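Local coordinates for protein glycosyl transferase (Staphylococcus aureus, PDB 5U02) that belongs to the TarS-type glycosyltransferases and comprises a helical linker region followed by two C-terminal beta-sandwich-like domains of the E-set kind, at residues T240-A245 and L295-V300. Numbering follows the deposited sequence.
Sequences TAETSA and LDRGYV
Two backbone hydrogen bonds hold the tight half of this contact, both made by S244. Its N reaches G298 O at 2.8 Å, within the carbonyl plane, and its O takes V300 N at 3.0 Å, nearly along the C=O axis. Y299 CA also directs its hydrogen at S244 O, and T243 CA does the same to G298 O. S244 CB lies over one face of the Y299 ring, toward its rim, in a CH-pi contact 4.2 Å from the centroid. S244 OG bonds to T257 OG1 of strand 252-260 and sits 3.1 Å from R297 CD. On the other flank T243 CG2, anti to its backbone N, meets V300 CG1 at 3.9 Å, the two side chains crossing at about a right angle, and F146 touches both. The result is a single parallel-type beta bridge between two loops, S244 opposite Y299, which joins the first C-terminal E-set domain to the second just as 240-245 leads into strand 245-249. A type II turn, T240 to T243, precedes it; T240 O accepts both T243 N and T243 OG1, the hydroxyl coming from above the carbonyl plane. Here the link loosens to a water-mediated one: a water accepts from G298 N and donates to T243 OG1, tying the turn to the second loop. Toward the partly exposed side, E242, bent at chi2 (-63°), brings OE1 to the guanidinium edge of R297, 2.6 Å from NH1, in a salt bridge with carboxylate and guanidinium planes 69° apart. The R297 chain, bent at chi3, passes E242 O, and R255 brings a like charge near NH2, which the E242 carboxylate may partly offset.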
# COMPACT_ATOMS: atom_id res chain seq x y z
N THR A 240 -4.44 31.26 -6.17
CA THR A 240 -5.47 32.19 -5.73
C THR A 240 -6.66 31.42 -5.18
O THR A 240 -7.00 30.33 -5.66
CB THR A 240 -5.92 33.08 -6.90
OG1 THR A 240 -4.77 33.71 -7.49
CG2 THR A 240 -6.89 34.15 -6.43
N ALA A 241 -7.30 31.98 -4.16
CA ALA A 241 -8.47 31.35 -3.56
C ALA A 241 -9.53 31.07 -4.62
O ALA A 241 -9.67 31.83 -5.59
CB ALA A 241 -9.04 32.23 -2.45
N GLU A 242 -10.24 29.96 -4.45
CA GLU A 242 -11.32 29.47 -5.30
C GLU A 242 -10.82 28.86 -6.62
O GLU A 242 -11.65 28.41 -7.42
CB GLU A 242 -12.37 30.55 -5.60
CG GLU A 242 -13.07 31.08 -4.35
CD GLU A 242 -13.86 30.00 -3.62
OE1 GLU A 242 -14.43 29.12 -4.29
OE2 GLU A 242 -13.90 30.02 -2.37
N THR A 243 -9.51 28.80 -6.85
CA THR A 243 -8.99 28.06 -7.99
C THR A 243 -9.48 26.61 -7.94
O THR A 243 -9.41 25.96 -6.90
CB THR A 243 -7.46 28.10 -8.00
OG1 THR A 243 -7.02 29.44 -8.24
CG2 THR A 243 -6.89 27.19 -9.09
N SER A 244 -9.99 26.12 -9.07
CA SER A 244 -10.74 24.87 -9.12
C SER A 244 -10.20 23.95 -10.21
O SER A 244 -9.38 24.33 -11.04
CB SER A 244 -12.23 25.12 -9.37
OG SER A 244 -12.80 25.88 -8.34
N ALA A 245 -10.71 22.72 -10.19
CA ALA A 245 -10.45 21.71 -11.20
C ALA A 245 -11.78 21.27 -11.81
O ALA A 245 -12.76 21.07 -11.09
CB ALA A 245 -9.73 20.50 -10.61
N LEU A 295 -14.18 32.36 -15.78
CA LEU A 295 -14.84 33.66 -15.66
C LEU A 295 -14.91 34.13 -14.21
O LEU A 295 -14.65 35.30 -13.92
CB LEU A 295 -16.24 33.60 -16.26
CG LEU A 295 -16.31 33.06 -17.69
CD1 LEU A 295 -17.74 33.09 -18.20
CD2 LEU A 295 -15.38 33.85 -18.61
N ASP A 296 -15.27 33.23 -13.29
CA ASP A 296 -15.43 33.58 -11.88
C ASP A 296 -14.27 33.13 -11.01
O ASP A 296 -14.09 33.67 -9.91
CB ASP A 296 -16.73 32.98 -11.32
CG ASP A 296 -17.99 33.55 -11.99
OD1 ASP A 296 -17.90 34.64 -12.59
OD2 ASP A 296 -19.05 32.92 -11.90
N ARG A 297 -13.50 32.15 -11.48
CA ARG A 297 -12.41 31.58 -10.72
C ARG A 297 -11.47 30.91 -11.71
O ARG A 297 -11.85 30.62 -12.84
CB ARG A 297 -12.91 30.58 -9.67
CG ARG A 297 -13.52 29.32 -10.28
CD ARG A 297 -14.21 28.44 -9.25
NE ARG A 297 -15.59 28.85 -8.99
CZ ARG A 297 -16.04 29.27 -7.81
NH1 ARG A 297 -15.22 29.34 -6.77
NH2 ARG A 297 -17.31 29.61 -7.68
N GLY A 298 -10.23 30.69 -11.28
CA GLY A 298 -9.29 29.99 -12.13
C GLY A 298 -9.57 28.50 -12.16
O GLY A 298 -10.04 27.91 -11.18
N TYR A 299 -9.28 27.89 -13.30
CA TYR A 299 -9.32 26.45 -13.48
C TYR A 299 -7.96 25.97 -13.94
O TYR A 299 -7.41 26.49 -14.92
CB TYR A 299 -10.40 26.04 -14.49
CG TYR A 299 -11.79 25.99 -13.90
CD1 TYR A 299 -12.58 27.15 -13.82
CD2 TYR A 299 -12.32 24.80 -13.44
CE1 TYR A 299 -13.85 27.10 -13.28
CE2 TYR A 299 -13.59 24.75 -12.90
CZ TYR A 299 -14.35 25.90 -12.82
OH TYR A 299 -15.62 25.85 -12.29
N VAL A 300 -7.40 24.98 -13.24
CA VAL A 300 -6.08 24.46 -13.54
C VAL A 300 -6.24 23.15 -14.30
O VAL A 300 -6.99 22.26 -13.87
CB VAL A 300 -5.25 24.26 -12.26
CG1 VAL A 300 -4.64 25.58 -11.82
CG2 VAL A 300 -6.10 23.66 -11.15
O HOH W 1 -9.14 31.66 -8.92